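Local coordinates for beta-galactosidase (Bacillus circulans, PDB 4MAD), which probably hydrolyses terminal non-reducing beta-D-galactose residues of beta-D-galactosides, as a member of glycoside hydrolase family 35, at residues 48-51 with 52-56; 87-90 with 91-95; 165-168 with 169-172; 318-321 with 322-326; 331-334 with 335-339. One frame throughout, in Å; residues are numbered along the deposited sequence.

Contact 1. Residues 48-51 with 52-56; sequences WEDR and LLKLK
D50 and K54 form a salt bridge one helical turn apart, on helix 48-58. This helix is the crossover of the beta-alpha-beta unit that joins barrel strands 34-38 and 62-66 of the TIM barrel. K54 NZ lies 2.8 Å from D50 OD2 and uses the syn lone pair of that oxygen. Water 1 spans the same pair: it donates to D50 OD1 and accepts from K54 NZ. R51 NH1 reaches D50 OD2 as well, at 3.0 Å. It comes from the anti side, 34° out of the carboxylate plane, while D50 OD2 stays close to the plane of the guanidinium. One carboxylate oxygen is thus shared by two cations, and the three residues form a salt-bridge network. The negative charge of D50 would offset the two positive groups, whose R51 NH1 and K54 NZ are 4.8 Å apart.

With CG anti to the backbone N (chi1 177°), D50 sets its carboxylate beside its own carbonyl carbon, towards K54. K54 has CG anti to its carbonyl carbon, and its extended chain runs back towards D50. In the same turn the aliphatic part of E49 lies against L53, with E49 CG 3.7 Å from L53 CD1.

The other flanks of the helix pack against neighbours. W48 meets F90 of helix 87-97 edge-to-face, and its NE1 bonds to the carbonyl of Y40. L52 touches M38 of strand 34-38. E49 OE2 pairs with K96. Beyond the network, K54 NZ makes a further bond to G323 O.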
loop_
_atom_site.group_PDB
_atom_site.type_symbol
_atom_site.label_atom_id
_atom_site.label_comp_id
_atom_site.label_asym_id
_atom_site.label_seq_id
_atom_site.Cartn_x
_atom_site.Cartn_y
_atom_site.Cartn_z
ATOM N N TRP A 48 -15.868 7.174 3.348
ATOM C CA TRP A 48 -15.059 8.342 3.135
ATOM C C TRP A 48 -15.641 9.560 3.872
ATOM O O TRP A 48 -14.947 10.302 4.491
ATOM C CB TRP A 48 -14.908 8.634 1.639
ATOM C CG TRP A 48 -14.037 7.738 0.879
ATOM C CD1 TRP A 48 -13.072 6.907 1.357
ATOM C CD2 TRP A 48 -14.004 7.583 -0.536
ATOM N NE1 TRP A 48 -12.458 6.262 0.357
ATOM C CE2 TRP A 48 -13.010 6.650 -0.829
ATOM C CE3 TRP A 48 -14.705 8.159 -1.587
ATOM C CZ2 TRP A 48 -12.716 6.266 -2.123
ATOM C CZ3 TRP A 48 -14.421 7.778 -2.845
ATOM C CH2 TRP A 48 -13.438 6.842 -3.117
ATOM N N GLU A 49 -16.938 9.738 3.815
ATOM C CA GLU A 49 -17.513 10.888 4.487
ATOM C C GLU A 49 -17.292 10.829 5.982
ATOM O O GLU A 49 -17.002 11.792 6.599
ATOM C CB GLU A 49 -18.992 11.012 4.182
ATOM C CG GLU A 49 -19.619 12.241 4.835
ATOM C CD GLU A 49 -20.901 12.686 4.182
ATOM O OE1 GLU A 49 -21.524 11.965 3.464
ATOM O OE2 GLU A 49 -21.304 13.788 4.421
ATOM N N ASP A 50 -17.408 9.659 6.542
ATOM C CA ASP A 50 -17.269 9.530 7.967
ATOM C C ASP A 50 -15.885 9.986 8.379
ATOM O O ASP A 50 -15.739 10.746 9.282
ATOM C CB ASP A 50 -17.428 8.079 8.377
ATOM C CG ASP A 50 -17.210 7.866 9.865
ATOM O OD1 ASP A 50 -18.082 8.218 10.632
ATOM O OD2 ASP A 50 -16.158 7.382 10.269
ATOM N N ARG A 51 -14.862 9.488 7.691
ATOM C CA ARG A 51 -13.529 9.848 8.078
ATOM C C ARG A 51 -13.236 11.308 7.877
ATOM O O ARG A 51 -12.637 11.907 8.684
ATOM C CB ARG A 51 -12.502 8.981 7.392
ATOM C CG ARG A 51 -12.891 7.538 7.302
ATOM C CD ARG A 51 -12.693 6.765 8.578
ATOM N NE ARG A 51 -12.677 5.330 8.373
ATOM C CZ ARG A 51 -13.708 4.534 8.592
ATOM N NH1 ARG A 51 -14.832 5.014 9.023
ATOM N NH2 ARG A 51 -13.625 3.248 8.371
ATOM N N LEU A 52 -13.687 11.841 6.758
ATOM C CA LEU A 52 -13.468 13.241 6.472
ATOM C C LEU A 52 -14.148 14.151 7.495
ATOM O O LEU A 52 -13.593 15.082 7.895
ATOM C CB LEU A 52 -13.912 13.602 5.061
ATOM C CG LEU A 52 -13.060 12.922 4.016
ATOM C CD1 LEU A 52 -13.646 12.875 2.686
ATOM C CD2 LEU A 52 -11.714 13.547 4.006
ATOM N N LEU A 53 -15.345 13.791 7.922
ATOM C CA LEU A 53 -16.060 14.545 8.913
ATOM C C LEU A 53 -15.272 14.578 10.205
ATOM O O LEU A 53 -15.236 15.575 10.887
ATOM C CB LEU A 53 -17.408 13.890 9.157
ATOM C CG LEU A 53 -18.479 14.169 8.133
ATOM C CD1 LEU A 53 -19.625 13.355 8.326
ATOM C CD2 LEU A 53 -18.850 15.562 8.105
ATOM N N LYS A 54 -14.659 13.452 10.516
ATOM C CA LYS A 54 -13.804 13.350 11.694
ATOM C C LYS A 54 -12.562 14.261 11.629
ATOM O O LYS A 54 -12.210 14.915 12.557
ATOM C CB LYS A 54 -13.422 11.911 11.991
ATOM C CG LYS A 54 -14.569 11.101 12.556
ATOM C CD LYS A 54 -14.480 9.608 12.435
ATOM C CE LYS A 54 -15.536 8.942 13.213
ATOM N NZ LYS A 54 -15.701 7.546 13.017
ATOM N N LEU A 55 -11.924 14.310 10.498
ATOM C CA LEU A 55 -10.791 15.185 10.359
ATOM C C LEU A 55 -11.212 16.655 10.494
ATOM O O LEU A 55 -10.605 17.406 11.162
ATOM C CB LEU A 55 -10.092 14.952 9.034
ATOM C CG LEU A 55 -9.606 13.534 8.718
ATOM C CD1 LEU A 55 -8.762 13.572 7.482
ATOM C CD2 LEU A 55 -8.867 12.961 9.833
ATOM N N LYS A 56 -12.313 17.008 9.878
ATOM C CA LYS A 56 -12.743 18.371 9.941
ATOM C C LYS A 56 -13.006 18.682 11.376
ATOM O O LYS A 56 -12.643 19.690 11.820
ATOM C CB LYS A 56 -13.982 18.592 9.107
ATOM C CG LYS A 56 -14.551 19.929 9.238
ATOM C CD LYS A 56 -13.812 20.938 8.501
ATOM C CE LYS A 56 -14.666 22.131 8.082
ATOM N NZ LYS A 56 -13.881 23.299 7.736
HETATM O O HOH W 1 -18.496 7.584 13.228
#

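Contact 2. Residues 87-90 with 91-95; sequences IVRF and IKTAE
In helix 87-97, an outer helix of the barrel domain, I87 and I91 meet one turn apart. They lie side by side and point the same way. Their branches meet at I87 CG1 and I91 CD1, 4.0 Å apart. The I91 CG1 branch is anti to the carbonyl carbon (chi1 -62°), which turns it back along the helix over the I87 carbonyl. F90 crosses I91 at about a right angle, with F90 CD2 4.1 Å from I91 CG1.

These apolar residues form the inner side of the helix in the TIM barrel. F90 packs on T65 of strand 62-66, and A94 packs on V63 of the same strand. I91 faces a neighbouring helix, 135-152, through L152.

V88 and K92 also lie side by side. V88 CG1 is 4.1 Å from K92 CE, and the extended lysine chain runs alongside the valine. V88 touches R151 of helix 135-152 as well.

T93 adds a side-chain bond to the usual helix pattern. Its OG1 donates to R89 O at 2.8 Å, and its backbone N donates to the same oxygen, with T93 N and R89 O 2.9 Å apart. The hydroxyl comes from above the carbonyl plane, 36° out of it, and the amide from the opposite face. The T93 CG2 methyl packs against E49 and L52 of helix 48-58.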
loop_
_atom_site.group_PDB
_atom_site.type_symbol
_atom_site.label_atom_id
_atom_site.label_comp_id
_atom_site.label_asym_id
_atom_site.label_seq_id
_atom_site.Cartn_x
_atom_site.Cartn_y
_atom_site.Cartn_z
ATOM N N ILE A 87 -11.436 8.779 -7.253
ATOM C CA ILE A 87 -10.816 9.914 -6.637
ATOM C C ILE A 87 -11.666 11.150 -6.777
ATOM O O ILE A 87 -11.757 11.936 -5.884
ATOM C CB ILE A 87 -9.399 10.090 -7.135
ATOM C CG1 ILE A 87 -8.664 11.096 -6.304
ATOM C CG2 ILE A 87 -9.367 10.438 -8.558
ATOM C CD1 ILE A 87 -7.315 11.286 -6.769
ATOM N N VAL A 88 -12.380 11.255 -7.870
ATOM C CA VAL A 88 -13.256 12.384 -7.978
ATOM C C VAL A 88 -14.322 12.437 -6.843
ATOM O O VAL A 88 -14.524 13.444 -6.236
ATOM C CB VAL A 88 -13.860 12.431 -9.352
ATOM C CG1 VAL A 88 -14.895 13.479 -9.464
ATOM C CG2 VAL A 88 -12.798 12.685 -10.353
ATOM N N ARG A 89 -14.943 11.328 -6.537
ATOM C CA ARG A 89 -15.917 11.265 -5.487
ATOM C C ARG A 89 -15.270 11.610 -4.159
ATOM O O ARG A 89 -15.826 12.310 -3.389
ATOM C CB ARG A 89 -16.504 9.882 -5.447
ATOM C CG ARG A 89 -17.534 9.667 -4.346
ATOM C CD ARG A 89 -17.966 8.223 -4.237
ATOM N NE ARG A 89 -18.708 7.984 -3.014
ATOM C CZ ARG A 89 -19.263 6.845 -2.687
ATOM N NH1 ARG A 89 -19.162 5.807 -3.477
ATOM N NH2 ARG A 89 -19.937 6.765 -1.554
ATOM N N PHE A 90 -14.069 11.111 -3.938
ATOM C CA PHE A 90 -13.436 11.339 -2.671
ATOM C C PHE A 90 -13.206 12.818 -2.478
ATOM O O PHE A 90 -13.553 13.368 -1.478
ATOM C CB PHE A 90 -12.115 10.581 -2.611
ATOM C CG PHE A 90 -11.263 10.947 -1.428
ATOM C CD1 PHE A 90 -11.514 10.446 -0.208
ATOM C CD2 PHE A 90 -10.198 11.774 -1.555
ATOM C CE1 PHE A 90 -10.761 10.774 0.844
ATOM C CE2 PHE A 90 -9.449 12.100 -0.490
ATOM C CZ PHE A 90 -9.723 11.604 0.682
ATOM N N ILE A 91 -12.642 13.440 -3.501
ATOM C CA ILE A 91 -12.386 14.851 -3.435
ATOM C C ILE A 91 -13.656 15.738 -3.298
ATOM O O ILE A 91 -13.693 16.627 -2.525
ATOM C CB ILE A 91 -11.533 15.305 -4.611
ATOM C CG1 ILE A 91 -10.175 14.590 -4.554
ATOM C CG2 ILE A 91 -11.410 16.804 -4.627
ATOM C CD1 ILE A 91 -9.268 14.975 -5.605
ATOM N N LYS A 92 -14.690 15.405 -4.016
ATOM C CA LYS A 92 -15.977 16.068 -3.837
ATOM C C LYS A 92 -16.499 15.882 -2.430
ATOM O O LYS A 92 -17.134 16.721 -1.927
ATOM C CB LYS A 92 -16.988 15.568 -4.820
ATOM C CG LYS A 92 -16.801 16.133 -6.159
ATOM C CD LYS A 92 -17.681 15.437 -7.143
ATOM C CE LYS A 92 -17.769 16.200 -8.384
ATOM N NZ LYS A 92 -18.839 15.665 -9.187
ATOM N N THR A 93 -16.211 14.755 -1.819
ATOM C CA THR A 93 -16.617 14.538 -0.461
ATOM C C THR A 93 -15.928 15.502 0.509
ATOM O O THR A 93 -16.529 16.012 1.408
ATOM C CB THR A 93 -16.504 13.086 -0.027
ATOM O OG1 THR A 93 -17.156 12.259 -0.974
ATOM C CG2 THR A 93 -17.114 12.869 1.343
ATOM N N ALA A 94 -14.650 15.726 0.276
ATOM C CA ALA A 94 -13.857 16.643 1.081
ATOM C C ALA A 94 -14.441 18.045 0.929
ATOM O O ALA A 94 -14.698 18.726 1.869
ATOM C CB ALA A 94 -12.432 16.615 0.649
ATOM N N GLU A 95 -14.729 18.395 -0.291
ATOM C CA GLU A 95 -15.349 19.672 -0.528
ATOM C C GLU A 95 -16.683 19.801 0.208
ATOM O O GLU A 95 -16.917 20.770 0.797
ATOM C CB GLU A 95 -15.573 19.881 -1.999
ATOM C CG GLU A 95 -16.153 21.209 -2.309
ATOM C CD GLU A 95 -16.370 21.421 -3.772
ATOM O OE1 GLU A 95 -17.058 20.603 -4.357
ATOM O OE2 GLU A 95 -15.884 22.400 -4.322
#

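Contact 3. Residues 165-168 with 169-172; sequences ALQI and ENEY
Q167 has CG anti to its own backbone nitrogen (chi1 -165°) and an extended chain, and N170 CG is likewise anti to its backbone N. These torsions bring the two amide groups together just past the end of strand 163-167. The side chains cross obliquely, with their amide planes 37° apart. Q167 CG lies 3.2 Å from E169 O, so the glutamine chain runs close to the E169 carbonyl oxygen.

Water 2 donates to Q167 O at 2.9 Å and to E169 O at 3.3 Å, bridging strand end and loop.

The chain of E169 bends at chi2 (-105°) and brings its carboxylate back to the following amide. N170 N donates to E169 OE1 at 3.0 Å, from above the carboxylate plane. R131 forms a salt bridge to E169 OE1, and the Y181 hydroxyl bonds to E169 OE2. The carboxylate is therefore held from both oxygens. N170 OD1 bonds to the hydroxyl of Y66.

The loop carries E171, the predicted proton donor, at the C-terminal end of the fourth barrel strand. Its side chain bonds to N222. N170 directly before E171 matches the Asn-Glu pair of clan GH-A. The side chain of N170 lies about 4 Å from that of E247, the predicted nucleophile. The buried polar contacts of E169 and N170 are consistent with fixing the backbone that carries the acid residue.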
loop_
_atom_site.group_PDB
_atom_site.type_symbol
_atom_site.label_atom_id
_atom_site.label_comp_id
_atom_site.label_asym_id
_atom_site.label_seq_id
_atom_site.Cartn_x
_atom_site.Cartn_y
_atom_site.Cartn_z
ATOM N N ALA A 165 -3.396 22.918 -3.940
ATOM C CA ALA A 165 -2.004 22.656 -4.184
ATOM C C ALA A 165 -1.706 21.236 -4.633
ATOM O O ALA A 165 -2.397 20.342 -4.365
ATOM C CB ALA A 165 -1.214 22.986 -3.033
ATOM N N LEU A 166 -0.621 21.108 -5.330
ATOM C CA LEU A 166 -0.175 19.815 -5.739
ATOM C C LEU A 166 1.331 19.609 -5.591
ATOM O O LEU A 166 2.080 20.508 -5.815
ATOM C CB LEU A 166 -0.569 19.602 -7.171
ATOM C CG LEU A 166 -2.028 19.687 -7.534
ATOM C CD1 LEU A 166 -2.298 21.021 -8.112
ATOM C CD2 LEU A 166 -2.380 18.638 -8.512
ATOM N N GLN A 167 1.722 18.396 -5.237
ATOM C CA GLN A 167 3.129 18.065 -5.092
ATOM C C GLN A 167 3.697 17.517 -6.378
ATOM O O GLN A 167 3.050 16.794 -7.019
ATOM C CB GLN A 167 3.342 17.026 -4.021
ATOM C CG GLN A 167 4.755 16.907 -3.575
ATOM C CD GLN A 167 4.970 15.866 -2.529
ATOM O OE1 GLN A 167 5.101 14.698 -2.842
ATOM N NE2 GLN A 167 4.999 16.266 -1.298
ATOM N N ILE A 168 4.923 17.876 -6.688
ATOM C CA ILE A 168 5.550 17.431 -7.880
ATOM C C ILE A 168 6.204 16.101 -7.741
ATOM O O ILE A 168 5.754 15.209 -8.332
ATOM C CB ILE A 168 6.432 18.483 -8.530
ATOM C CG1 ILE A 168 5.536 19.605 -9.058
ATOM C CG2 ILE A 168 7.208 17.858 -9.630
ATOM C CD1 ILE A 168 6.188 20.821 -9.311
ATOM N N GLU A 169 7.212 15.870 -6.977
ATOM C CA GLU A 169 7.466 14.399 -7.092
ATOM C C GLU A 169 7.114 14.007 -5.666
ATOM O O GLU A 169 6.332 14.575 -5.034
ATOM C CB GLU A 169 8.900 14.115 -7.505
ATOM C CG GLU A 169 9.120 13.124 -8.600
ATOM C CD GLU A 169 9.635 11.819 -8.070
ATOM O OE1 GLU A 169 9.837 11.674 -6.884
ATOM O OE2 GLU A 169 9.808 10.927 -8.864
ATOM N N ASN A 170 7.711 12.946 -5.245
ATOM C CA ASN A 170 7.903 12.744 -3.830
ATOM C C ASN A 170 9.218 12.425 -3.193
ATOM O O ASN A 170 9.824 11.462 -3.518
ATOM C CB ASN A 170 6.916 11.619 -3.608
ATOM C CG ASN A 170 6.661 11.354 -2.146
ATOM O OD1 ASN A 170 5.918 12.038 -1.545
ATOM N ND2 ASN A 170 7.316 10.382 -1.588
ATOM N N GLU A 171 9.672 13.305 -2.320
ATOM C CA GLU A 171 10.922 13.078 -1.652
ATOM C C GLU A 171 12.005 12.660 -2.675
ATOM O O GLU A 171 12.710 11.719 -2.474
ATOM C CB GLU A 171 10.750 12.041 -0.540
ATOM C CG GLU A 171 10.065 12.534 0.683
ATOM C CD GLU A 171 10.216 11.641 1.936
ATOM O OE1 GLU A 171 10.341 10.431 1.764
ATOM O OE2 GLU A 171 10.188 12.186 3.045
ATOM N N TYR A 172 12.092 13.390 -3.777
ATOM C CA TYR A 172 12.958 12.969 -4.860
ATOM C C TYR A 172 14.417 12.894 -4.431
ATOM O O TYR A 172 15.126 12.059 -4.867
ATOM C CB TYR A 172 12.797 13.783 -6.116
ATOM C CG TYR A 172 13.602 13.254 -7.264
ATOM C CD1 TYR A 172 13.324 12.028 -7.847
ATOM C CD2 TYR A 172 14.704 13.929 -7.736
ATOM C CE1 TYR A 172 14.070 11.547 -8.859
ATOM C CE2 TYR A 172 15.459 13.419 -8.744
ATOM C CZ TYR A 172 15.132 12.239 -9.313
ATOM O OH TYR A 172 15.863 11.749 -10.325
HETATM O O HOH W 2 3.214 14.139 -5.880
#

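Contact 4. Residues 318-321 with 322-326; sequences LLTE and SGDVT
T320 lays its CG2 methyl against the CG2 of T326, 3.6 Å away, and the two threonines slide past each other in opposite directions. The other branch of T320 has a polar role. OG1 sits between the backbone N and the carbonyl carbon (chi1 66°), where it accepts the D324 amide at 3.0 Å. The main chain of T320 is tied to the same residue: T320 N donates to D324 O at 2.9 Å, in the carbonyl plane and on a lone pair. The threonine thus holds D324 through two bonds, one from its backbone and one to its side chain.

Between them the chain reverses in a type I beta turn from T320 to G323. The closing bond runs from G323 N to T320 O at 2.8 Å, with the donor 60° out of the carbonyl plane. G323 has a positive phi of 99°. At these backbone angles a CB would press against the preceding carbonyl oxygen.

L319 CD2 also meets V325 CG1 at 4.3 Å. The same leucine packs on R51 and K54 of helix 48-58. E321 turns elsewhere, to the hydroxyls of T291 and S312.

T326 stands at the N-cap of helix 327-339. Its OG1 donates to L318 O at 2.6 Å and also accepts the amide of F329. One hydroxyl therefore both caps the first turn of the helix and ties the start of that helix to the loop before it.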
loop_
_atom_site.group_PDB
_atom_site.type_symbol
_atom_site.label_atom_id
_atom_site.label_comp_id
_atom_site.label_asym_id
_atom_site.label_seq_id
_atom_site.Cartn_x
_atom_site.Cartn_y
_atom_site.Cartn_z
ATOM N N LEU A 318 -4.553 9.326 13.969
ATOM C CA LEU A 318 -5.505 10.062 14.755
ATOM C C LEU A 318 -6.835 9.317 14.803
ATOM O O LEU A 318 -7.469 9.352 15.795
ATOM C CB LEU A 318 -5.684 11.461 14.241
ATOM C CG LEU A 318 -4.435 12.303 14.221
ATOM C CD1 LEU A 318 -4.705 13.645 13.677
ATOM C CD2 LEU A 318 -3.740 12.366 15.487
ATOM N N LEU A 319 -7.195 8.672 13.699
ATOM C CA LEU A 319 -8.263 7.681 13.655
ATOM C C LEU A 319 -7.670 6.308 13.561
ATOM O O LEU A 319 -6.663 6.165 12.984
ATOM C CB LEU A 319 -9.151 7.861 12.446
ATOM C CG LEU A 319 -9.685 9.253 12.245
ATOM C CD1 LEU A 319 -10.660 9.246 11.163
ATOM C CD2 LEU A 319 -10.260 9.761 13.466
ATOM N N THR A 320 -8.303 5.319 14.141
ATOM C CA THR A 320 -7.788 3.953 14.111
ATOM C C THR A 320 -8.043 3.388 12.727
ATOM O O THR A 320 -8.705 3.988 11.956
ATOM C CB THR A 320 -8.486 3.037 15.082
ATOM O OG1 THR A 320 -9.813 2.880 14.673
ATOM C CG2 THR A 320 -8.432 3.557 16.485
ATOM N N GLU A 321 -7.582 2.186 12.463
ATOM C CA GLU A 321 -7.746 1.602 11.110
ATOM C C GLU A 321 -9.200 1.564 10.733
ATOM O O GLU A 321 -9.536 1.846 9.651
ATOM C CB GLU A 321 -7.205 0.189 11.018
ATOM C CG GLU A 321 -7.570 -0.555 9.721
ATOM C CD GLU A 321 -6.872 -1.930 9.585
ATOM O OE1 GLU A 321 -6.276 -2.319 10.585
ATOM O OE2 GLU A 321 -6.925 -2.549 8.520
ATOM N N SER A 322 -10.054 1.259 11.699
ATOM C CA SER A 322 -11.485 1.233 11.460
ATOM C C SER A 322 -12.208 2.552 11.610
ATOM O O SER A 322 -13.390 2.598 11.469
ATOM C CB SER A 322 -12.174 0.225 12.327
ATOM O OG SER A 322 -11.975 0.522 13.645
ATOM N N GLY A 323 -11.468 3.609 11.871
ATOM C CA GLY A 323 -12.008 4.923 11.894
ATOM C C GLY A 323 -12.363 5.513 13.245
ATOM O O GLY A 323 -12.954 6.524 13.270
ATOM N N ASP A 324 -12.008 4.871 14.338
ATOM C CA ASP A 324 -12.326 5.381 15.648
ATOM C C ASP A 324 -11.454 6.552 16.045
ATOM O O ASP A 324 -10.307 6.572 15.777
ATOM C CB ASP A 324 -12.182 4.305 16.715
ATOM C CG ASP A 324 -13.068 3.113 16.470
ATOM O OD1 ASP A 324 -14.043 3.253 15.779
ATOM O OD2 ASP A 324 -12.757 2.051 16.972
ATOM N N VAL A 325 -12.048 7.505 16.736
ATOM C CA VAL A 325 -11.268 8.590 17.278
ATOM C C VAL A 325 -10.458 8.002 18.403
ATOM O O VAL A 325 -10.787 6.981 18.881
ATOM C CB VAL A 325 -12.089 9.768 17.799
ATOM C CG1 VAL A 325 -12.929 10.318 16.749
ATOM C CG2 VAL A 325 -12.932 9.342 18.894
ATOM N N THR A 326 -9.411 8.692 18.787
ATOM C CA THR A 326 -8.396 8.180 19.668
ATOM C C THR A 326 -7.976 9.239 20.666
ATOM O O THR A 326 -8.336 10.334 20.537
ATOM C CB THR A 326 -7.177 7.861 18.892
ATOM O OG1 THR A 326 -6.704 9.046 18.272
ATOM C CG2 THR A 326 -7.463 6.783 17.840
#

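Contact 5. Residues 331-334 with 335-339; sequences AVRK and VFEKY
Apolar contact is led by V332 and F336, one turn apart and pointing the same way. V332 CG1 lies over one face of the phenyl ring in a CH-pi contact, 3.9 Å from the centroid and 19° off the ring normal. It is offset toward the rim, so its closest ring atom is F336 CZ, at 3.7 Å. The V332 methyl gets there because CG1 is anti to the backbone N (chi1 166°). The ring also meets F60 edge-to-face, and both side chains pack on F284 of strand 281-284. V335 packs on L272 and L276 of helix 265-276.

Charged contact is looser. R333 NH1 and E337 OE2 form a salt bridge at 3.5 Å, with the guanidinium and carboxylate planes 48° apart. The stronger ties of the arginine lie elsewhere: NE to the carbonyl of A57 and NH2 to that of P343. K338 likewise looks outward from the turn, to E273 of helix 265-276.

Backbone bonds hold the turn itself. V335 N meets A331 O at 3.2 Å, and F336 N meets V332 O at 3.0 Å.

Apolar residues face strand 281-284 and helix 265-276, while K334, E337 and K338 are exposed. This suits an amphipathic outer helix of a TIM barrel.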
loop_
_atom_site.group_PDB
_atom_site.type_symbol
_atom_site.label_atom_id
_atom_site.label_comp_id
_atom_site.label_asym_id
_atom_site.label_seq_id
_atom_site.Cartn_x
_atom_site.Cartn_y
_atom_site.Cartn_z
ATOM N N ALA A 331 -6.018 15.107 21.827
ATOM C CA ALA A 331 -4.835 15.810 22.226
ATOM C C ALA A 331 -4.412 16.864 21.187
ATOM O O ALA A 331 -4.072 17.969 21.533
ATOM C CB ALA A 331 -3.726 14.851 22.463
ATOM N N VAL A 332 -4.433 16.454 19.933
ATOM C CA VAL A 332 -4.184 17.286 18.792
ATOM C C VAL A 332 -5.237 18.395 18.606
ATOM O O VAL A 332 -4.930 19.500 18.321
ATOM C CB VAL A 332 -4.085 16.429 17.520
ATOM C CG1 VAL A 332 -4.161 17.236 16.316
ATOM C CG2 VAL A 332 -2.865 15.636 17.536
ATOM N N ARG A 333 -6.492 18.082 18.839
ATOM C CA ARG A 333 -7.525 19.080 18.728
ATOM C C ARG A 333 -7.299 20.169 19.764
ATOM O O ARG A 333 -7.474 21.320 19.502
ATOM C CB ARG A 333 -8.880 18.483 18.906
ATOM C CG ARG A 333 -9.888 19.525 19.088
ATOM C CD ARG A 333 -11.221 19.057 18.980
ATOM N NE ARG A 333 -11.973 19.821 18.020
ATOM C CZ ARG A 333 -12.751 20.845 18.307
ATOM N NH1 ARG A 333 -12.912 21.229 19.521
ATOM N NH2 ARG A 333 -13.393 21.451 17.374
ATOM N N LYS A 334 -6.885 19.772 20.941
ATOM C CA LYS A 334 -6.628 20.710 22.019
ATOM C C LYS A 334 -5.485 21.668 21.687
ATOM O O LYS A 334 -5.533 22.810 22.008
ATOM C CB LYS A 334 -6.272 19.920 23.239
ATOM C CG LYS A 334 -6.172 20.703 24.462
ATOM C CD LYS A 334 -6.232 19.878 25.675
ATOM C CE LYS A 334 -5.866 20.745 26.808
ATOM N NZ LYS A 334 -5.968 20.117 28.106
ATOM N N VAL A 335 -4.434 21.152 21.078
ATOM C CA VAL A 335 -3.398 22.005 20.616
ATOM C C VAL A 335 -3.881 22.942 19.521
ATOM O O VAL A 335 -3.632 24.087 19.555
ATOM C CB VAL A 335 -2.209 21.242 20.103
ATOM C CG1 VAL A 335 -1.252 22.141 19.517
ATOM C CG2 VAL A 335 -1.574 20.451 21.181
ATOM N N PHE A 336 -4.647 22.427 18.601
ATOM C CA PHE A 336 -5.111 23.245 17.513
ATOM C C PHE A 336 -5.909 24.418 18.069
ATOM O O PHE A 336 -5.805 25.488 17.591
ATOM C CB PHE A 336 -5.965 22.460 16.526
ATOM C CG PHE A 336 -5.203 21.583 15.577
ATOM C CD1 PHE A 336 -3.840 21.590 15.481
ATOM C CD2 PHE A 336 -5.884 20.746 14.753
ATOM C CE1 PHE A 336 -3.218 20.787 14.583
ATOM C CE2 PHE A 336 -5.242 19.966 13.894
ATOM C CZ PHE A 336 -3.925 19.974 13.821
ATOM N N GLU A 337 -6.646 24.190 19.128
ATOM C CA GLU A 337 -7.472 25.207 19.721
ATOM C C GLU A 337 -6.666 26.399 20.238
ATOM O O GLU A 337 -7.149 27.462 20.258
ATOM C CB GLU A 337 -8.389 24.629 20.778
ATOM C CG GLU A 337 -9.461 23.785 20.243
ATOM C CD GLU A 337 -10.523 23.466 21.282
ATOM O OE1 GLU A 337 -10.231 22.727 22.207
ATOM O OE2 GLU A 337 -11.644 23.993 21.184
ATOM N N LYS A 338 -5.440 26.197 20.649
ATOM C CA LYS A 338 -4.555 27.292 20.999
ATOM C C LYS A 338 -4.215 28.213 19.843
ATOM O O LYS A 338 -3.844 29.310 20.052
ATOM C CB LYS A 338 -3.261 26.813 21.588
ATOM C CG LYS A 338 -3.392 26.119 22.820
ATOM C CD LYS A 338 -2.091 25.519 23.261
ATOM C CE LYS A 338 -0.988 26.501 23.394
ATOM N NZ LYS A 338 0.260 25.875 23.977
ATOM N N TYR A 339 -4.271 27.693 18.638
ATOM C CA TYR A 339 -3.777 28.383 17.468
ATOM C C TYR A 339 -4.814 28.766 16.412
ATOM O O TYR A 339 -4.554 29.558 15.590
ATOM C CB TYR A 339 -2.635 27.620 16.846
ATOM C CG TYR A 339 -1.483 27.400 17.782
ATOM C CD1 TYR A 339 -0.549 28.369 17.987
ATOM C CD2 TYR A 339 -1.328 26.227 18.450
ATOM C CE1 TYR A 339 0.476 28.178 18.806
ATOM C CE2 TYR A 339 -0.318 26.032 19.287
ATOM C CZ TYR A 339 0.604 27.025 19.468
ATOM O OH TYR A 339 1.649 26.870 20.320
#

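In the fold
All five contacts belong to the family 35 barrel region. Contacts 1, 2 and 5 are turns of outer helices, while contact 3 lies at a strand end and contact 4 in the loop before helix 327-339. Contacts 1 and 3 are buried; the other three are partly buried, and contacts 2 and 5 include exposed residues. Contacts 1 and 2 lie on neighbouring helices that pack on each other. Contact 4 touches contacts 1 and 5. Contact 1 carries a salt-bridge network, and contact 4 is a hydrogen-bonded turn with an N-cap. Contacts 2 and 5 are mainly apolar, each with one added polar pair. The buried polar groups of contact 3 lie beside the predicted active site and are consistent with positioning it.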